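Local coordinates for cytochrome P450 reductase (Amycolatopsis methanolica 239, PDB 5OGX), which transfers electrons from NADH, through FAD and a [2Fe-2S] cluster, to the cytochrome P450 partner that O-demethylates guaiacol and related lignin-derived aromatics, at residues 10-15 with 94-99; 21-26 with 31-36. All coordinates share one frame; numbering follows the deposited sequence.

In the fold
Interaction 2 lies within the ferredoxin-like part of the chain; interaction 1 joins that part to the connection leading on to the FAD-binding part. Strands 5-9 and 12-16 open the chain as a pair, and helix 22-28 is the next element. Interaction 2 closes the short loop: the chain turns back at the end of that helix, and residues 31-36 lie against 21-26 on the way to the [2Fe-2S] cluster. Interaction 1 closes a much longer loop that contains all of interaction 2, bringing 94-99, between strands 85-88 and 101-114, back beside strand 12-16. The two meet where Gly94 and Arg95 exchange backbone hydrogen bonds with Trp32, and where the Arg12 guanidinium packs on Val31.

Interaction 1. Residues 10-15 with 94-99; sequences GGRRVD and GRVTHP
Arg12 reaches from strand 12-16 to the backbone of Gly94 in a small surface contact that buries only 149 Å² in all. It joins an edge of the cluster domain's sheet to the linker between strands 85-88 and 101-114. The one bond across is weak: Arg12 NE to Gly94 O at 3.3 Å, fairly straight at 161°, with the oxygen at the edge of the guanidinium and near its plane. The arginine does not extend fully. Its CG stands beside the backbone N (chi1 -74°), and bends at chi2 and chi3 swing NE over to the carbonyl, while CG itself passes 3.7 Å from Gly94 O. Farther out, NH2 rests obliquely on a methyl of Val96, 4.0 Å from CG2. The guanidinium also packs on Val31, which places the contact next to helix 22-28.

The strand belongs to the mixed sheet of a ferredoxin-like [2Fe-2S] domain, where it is an outermost strand paired with 5-9; the linker carries the chain on into the FAD-binding barrel. Gly94 has a backbone conformation that would press a CB against the preceding carbonyl oxygen, and a CB there would also come close to Gly10 O. Next along, the CB of Arg95 points away from the strand, and its guanidinium makes a cation-pi contact with Trp32, while NH1 of Arg95 gives a hydrogen bond to Val96 O at 3.1 Å.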
loop_
_atom_site.group_PDB
_atom_site.type_symbol
_atom_site.label_atom_id
_atom_site.label_comp_id
_atom_site.label_asym_id
_atom_site.label_seq_id
_atom_site.Cartn_x
_atom_site.Cartn_y
_atom_site.Cartn_z
ATOM N N GLY A 10 -8.287 0.073 -22.612
ATOM C CA GLY A 10 -9.134 1.257 -22.569
ATOM C C GLY A 10 -8.866 2.282 -23.650
ATOM O O GLY A 10 -9.010 3.485 -23.403
ATOM N N GLY A 11 -8.473 1.845 -24.840
ATOM C CA GLY A 11 -8.162 2.762 -25.914
ATOM C C GLY A 11 -6.787 3.389 -25.856
ATOM O O GLY A 11 -6.451 4.183 -26.747
ATOM N N ARG A 12 -5.975 3.046 -24.863
ATOM C CA ARG A 12 -4.648 3.620 -24.672
ATOM C C ARG A 12 -3.587 2.576 -24.994
ATOM O O ARG A 12 -3.630 1.460 -24.468
ATOM C CB ARG A 12 -4.478 4.116 -23.231
ATOM C CG ARG A 12 -5.230 5.409 -22.907
ATOM C CD ARG A 12 -4.296 6.624 -22.958
ATOM N NE ARG A 12 -3.927 7.098 -21.622
ATOM C CZ ARG A 12 -2.781 7.709 -21.328
ATOM N NH1 ARG A 12 -1.875 7.924 -22.273
ATOM N NH2 ARG A 12 -2.536 8.104 -20.084
ATOM N N ARG A 13 -2.614 2.946 -25.822
ATOM C CA ARG A 13 -1.538 2.047 -26.205
ATOM C C ARG A 13 -0.226 2.465 -25.551
ATOM O O ARG A 13 0.074 3.657 -25.449
ATOM C CB ARG A 13 -1.358 2.028 -27.727
ATOM C CG ARG A 13 -0.105 1.285 -28.196
ATOM C CD ARG A 13 0.308 1.712 -29.594
ATOM N NE ARG A 13 1.617 1.173 -29.967
ATOM C CZ ARG A 13 2.005 0.986 -31.222
ATOM N NH1 ARG A 13 1.176 1.292 -32.208
ATOM N NH2 ARG A 13 3.212 0.497 -31.491
ATOM N N VAL A 14 0.553 1.478 -25.112
ATOM C CA VAL A 14 1.960 1.670 -24.773
ATOM C C VAL A 14 2.755 0.571 -25.468
ATOM O O VAL A 14 2.199 -0.394 -25.996
ATOM C CB VAL A 14 2.218 1.668 -23.250
ATOM C CG1 VAL A 14 1.309 2.681 -22.550
ATOM C CG2 VAL A 14 2.022 0.287 -22.679
ATOM N N ASP A 15 4.072 0.742 -25.509
ATOM C CA ASP A 15 4.931 -0.273 -26.094
ATOM C C ASP A 15 5.669 -0.989 -24.972
ATOM O O ASP A 15 6.269 -0.349 -24.102
ATOM C CB ASP A 15 5.891 0.330 -27.117
ATOM C CG ASP A 15 5.158 0.835 -28.341
ATOM O OD1 ASP A 15 4.659 -0.008 -29.118
ATOM O OD2 ASP A 15 5.048 2.069 -28.505
ATOM N N GLY A 94 -7.038 2.735 -17.889
ATOM C CA GLY A 94 -6.689 3.624 -18.972
ATOM C C GLY A 94 -6.608 5.095 -18.604
ATOM O O GLY A 94 -6.012 5.874 -19.364
ATOM N N ARG A 95 -7.214 5.503 -17.491
ATOM C CA ARG A 95 -7.101 6.880 -17.027
ATOM C C ARG A 95 -5.646 7.220 -16.711
ATOM O O ARG A 95 -4.803 6.342 -16.526
ATOM C CB ARG A 95 -7.956 7.105 -15.783
ATOM C CG ARG A 95 -7.475 6.362 -14.534
ATOM C CD ARG A 95 -8.102 6.953 -13.268
ATOM N NE ARG A 95 -7.872 6.157 -12.059
ATOM C CZ ARG A 95 -6.752 6.181 -11.334
ATOM N NH1 ARG A 95 -5.734 6.943 -11.706
ATOM N NH2 ARG A 95 -6.644 5.435 -10.229
ATOM N N VAL A 96 -5.364 8.523 -16.626
ATOM C CA VAL A 96 -4.027 8.995 -16.269
ATOM C C VAL A 96 -3.685 8.616 -14.833
ATOM O O VAL A 96 -4.530 8.691 -13.928
ATOM C CB VAL A 96 -3.954 10.520 -16.458
ATOM C CG1 VAL A 96 -2.567 11.038 -16.107
ATOM C CG2 VAL A 96 -4.329 10.874 -17.885
ATOM N N THR A 97 -2.429 8.230 -14.610
ATOM C CA THR A 97 -1.909 8.097 -13.258
ATOM C C THR A 97 -0.497 8.656 -13.217
ATOM O O THR A 97 0.106 8.960 -14.249
ATOM C CB THR A 97 -1.936 6.643 -12.764
ATOM O OG1 THR A 97 -1.638 6.610 -11.359
ATOM C CG2 THR A 97 -0.929 5.771 -13.520
ATOM N N HIS A 98 0.008 8.829 -12.000
ATOM C CA HIS A 98 1.404 9.198 -11.818
ATOM C C HIS A 98 2.294 8.129 -12.438
ATOM O O HIS A 98 2.111 6.941 -12.153
ATOM C CB HIS A 98 1.726 9.342 -10.333
ATOM C CG HIS A 98 0.801 10.266 -9.611
ATOM N ND1 HIS A 98 0.702 11.603 -9.925
ATOM C CD2 HIS A 98 -0.071 10.048 -8.599
ATOM C CE1 HIS A 98 -0.192 12.173 -9.134
ATOM N NE2 HIS A 98 -0.678 11.249 -8.322
ATOM N N PRO A 99 3.267 8.498 -13.259
ATOM C CA PRO A 99 4.085 7.480 -13.926
ATOM C C PRO A 99 4.955 6.714 -12.940
ATOM O O PRO A 99 5.575 7.288 -12.043
ATOM C CB PRO A 99 4.944 8.297 -14.895
ATOM C CG PRO A 99 5.067 9.649 -14.207
ATOM C CD PRO A 99 3.731 9.868 -13.524
#

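Interaction 2. Residues 21-26 with 31-36; sequences TLLEAF and VWMPNS. With NA (sodium ion), chain D.
Met33 packs against Leu23 and Phe26 of helix 22-28 in the buried core of the ferredoxin-like domain, where the chain leaves the helix and heads for the [2Fe-2S] cluster. Its CB points toward the helix and lies near the bound sodium ion without binding it. CG sits between the backbone N and the carbonyl carbon (chi1 56°), and from there touches Leu23 CD1 at 3.6 Å. SD binds the sodium ion at 2.8 Å and makes a Met-aromatic contact with Phe26, 5.0 Å from the ring centroid and oblique to it. Pro34 O is the second protein ligand of the ion, at 3.0 Å. The bend at chi3 then brings the CE methyl of Met33 obliquely to the ring, beside CD2 and CE2. With an alanine here SD and CE are gone, which would probably leave the sodium ion more weakly held, with Pro34 O remaining, and open a gap between Leu23 and the Phe26 ring.

Phe26 is also met obliquely by CG1 of Val31, at its CD1 atom. Its carbonyl O accepts from Val31 N at 2.9 Å, which ties the chain after the turn back to the helix. Strands 5-9 and 12-16 cover the Phe26 side chain through Val7, Val9 and Val14.

Leu23 puts both methyls to use: CD1 lies against Met33 CG and also near Asn35 CB, CD2 touches Asn35 CB, and the Leu23 and Asn35 side chains cross at about a right angle. Leu23 also packs near Asn38 and Cys77 of the cluster site, while Asn35 and Ser36 touch the cluster themselves. The Asn35 amide is held from both ends: OD1 accepts from Gly195 N, and ND2 donates to Met33 O at 3.0 Å, with Met33 O only 4° out of the plane of the Asn35 amide.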
loop_
_atom_site.group_PDB
_atom_site.type_symbol
_atom_site.label_atom_id
_atom_site.label_comp_id
_atom_site.label_asym_id
_atom_site.label_seq_id
_atom_site.Cartn_x
_atom_site.Cartn_y
_atom_site.Cartn_z
ATOM N N THR A 21 6.636 -6.601 -17.995
ATOM C CA THR A 21 5.260 -6.996 -17.727
ATOM C C THR A 21 4.271 -5.941 -18.215
ATOM O O THR A 21 4.593 -4.755 -18.344
ATOM C CB THR A 21 5.044 -7.233 -16.235
ATOM O OG1 THR A 21 5.195 -5.998 -15.533
ATOM C CG2 THR A 21 6.037 -8.254 -15.706
ATOM N N LEU A 22 3.040 -6.395 -18.487
ATOM C CA LEU A 22 1.988 -5.473 -18.902
ATOM C C LEU A 22 1.805 -4.353 -17.883
ATOM O O LEU A 22 1.734 -3.171 -18.242
ATOM C CB LEU A 22 0.672 -6.230 -19.091
ATOM C CG LEU A 22 0.630 -7.282 -20.194
ATOM C CD1 LEU A 22 -0.781 -7.860 -20.350
ATOM C CD2 LEU A 22 1.122 -6.672 -21.482
ATOM N N LEU A 23 1.698 -4.706 -16.602
ATOM C CA LEU A 23 1.474 -3.680 -15.588
ATOM C C LEU A 23 2.563 -2.617 -15.631
ATOM O O LEU A 23 2.272 -1.419 -15.619
ATOM C CB LEU A 23 1.391 -4.303 -14.194
ATOM C CG LEU A 23 1.162 -3.239 -13.101
ATOM C CD1 LEU A 23 -0.190 -2.523 -13.265
ATOM C CD2 LEU A 23 1.262 -3.885 -11.731
ATOM N N GLU A 24 3.832 -3.034 -15.678
ATOM C CA GLU A 24 4.903 -2.048 -15.613
ATOM C C GLU A 24 4.952 -1.194 -16.870
ATOM O O GLU A 24 5.220 0.009 -16.790
ATOM C CB GLU A 24 6.240 -2.737 -15.356
ATOM C CG GLU A 24 6.256 -3.288 -13.947
ATOM C CD GLU A 24 7.633 -3.507 -13.398
ATOM O OE1 GLU A 24 8.592 -3.577 -14.201
ATOM O OE2 GLU A 24 7.738 -3.635 -12.159
ATOM N N ALA A 25 4.649 -1.782 -18.025
ATOM C CA ALA A 25 4.588 -0.993 -19.248
ATOM C C ALA A 25 3.501 0.077 -19.156
ATOM O O ALA A 25 3.730 1.238 -19.518
ATOM C CB ALA A 25 4.353 -1.905 -20.456
ATOM N N PHE A 26 2.305 -0.293 -18.670
ATOM C CA PHE A 26 1.225 0.684 -18.562
ATOM C C PHE A 26 1.569 1.767 -17.543
ATOM O O PHE A 26 1.497 2.959 -17.852
ATOM C CB PHE A 26 -0.104 0.003 -18.194
ATOM C CG PHE A 26 -0.736 -0.759 -19.349
ATOM C CD1 PHE A 26 -1.013 -0.122 -20.550
ATOM C CD2 PHE A 26 -1.041 -2.105 -19.226
ATOM C CE1 PHE A 26 -1.569 -0.817 -21.631
ATOM C CE2 PHE A 26 -1.607 -2.807 -20.299
ATOM C CZ PHE A 26 -1.874 -2.160 -21.497
ATOM N N VAL A 31 -0.405 5.134 -17.633
ATOM C CA VAL A 31 -1.699 4.550 -17.981
ATOM C C VAL A 31 -2.095 3.650 -16.822
ATOM O O VAL A 31 -1.409 2.659 -16.546
ATOM C CB VAL A 31 -1.633 3.747 -19.288
ATOM C CG1 VAL A 31 -2.955 3.016 -19.522
ATOM C CG2 VAL A 31 -1.261 4.648 -20.461
ATOM N N TRP A 32 -3.186 3.990 -16.141
ATOM C CA TRP A 32 -3.527 3.298 -14.904
ATOM C C TRP A 32 -4.251 1.985 -15.163
ATOM O O TRP A 32 -5.090 1.872 -16.063
ATOM C CB TRP A 32 -4.410 4.166 -14.013
ATOM C CG TRP A 32 -4.751 3.443 -12.735
ATOM C CD1 TRP A 32 -3.928 3.232 -11.660
ATOM C CD2 TRP A 32 -5.990 2.809 -12.428
ATOM N NE1 TRP A 32 -4.595 2.510 -10.684
ATOM C CE2 TRP A 32 -5.870 2.250 -11.135
ATOM C CE3 TRP A 32 -7.211 2.676 -13.121
ATOM C CZ2 TRP A 32 -6.909 1.542 -10.523
ATOM C CZ3 TRP A 32 -8.247 1.988 -12.507
ATOM C CH2 TRP A 32 -8.093 1.434 -11.217
ATOM N N MET A 33 -3.941 1.000 -14.339
ATOM C CA MET A 33 -4.836 -0.127 -14.144
ATOM C C MET A 33 -4.632 -0.629 -12.727
ATOM O O MET A 33 -3.595 -0.349 -12.113
ATOM C CB MET A 33 -4.572 -1.236 -15.162
ATOM C CG MET A 33 -3.136 -1.705 -15.133
ATOM S SD MET A 33 -2.966 -3.246 -16.065
ATOM C CE MET A 33 -3.961 -2.893 -17.531
ATOM N N PRO A 34 -5.607 -1.344 -12.169
ATOM C CA PRO A 34 -5.529 -1.703 -10.745
ATOM C C PRO A 34 -4.312 -2.549 -10.428
ATOM O O PRO A 34 -3.897 -3.406 -11.208
ATOM C CB PRO A 34 -6.822 -2.490 -10.491
ATOM C CG PRO A 34 -7.710 -2.222 -11.646
ATOM C CD PRO A 34 -6.887 -1.727 -12.787
ATOM N N ASN A 35 -3.726 -2.284 -9.278
ATOM C CA ASN A 35 -2.556 -2.963 -8.835
ATOM C C ASN A 35 -2.371 -2.779 -7.332
ATOM O O ASN A 35 -2.602 -1.739 -6.857
ATOM C CB ASN A 35 -1.338 -2.482 -9.597
ATOM C CG ASN A 35 -0.963 -1.074 -9.289
ATOM O OD1 ASN A 35 -0.097 -0.830 -8.522
ATOM N ND2 ASN A 35 -1.588 -0.171 -9.938
ATOM N N SER A 36 -1.964 -3.832 -6.632
ATOM C CA SER A 36 -1.845 -3.693 -5.183
ATOM C C SER A 36 -0.732 -4.546 -4.591
ATOM O O SER A 36 -0.744 -4.757 -3.372
ATOM C CB SER A 36 -3.141 -4.116 -4.453
ATOM O OG SER A 36 -4.142 -3.115 -4.451
HETATM NA NA NA D . -4.392 -4.433 -13.950
#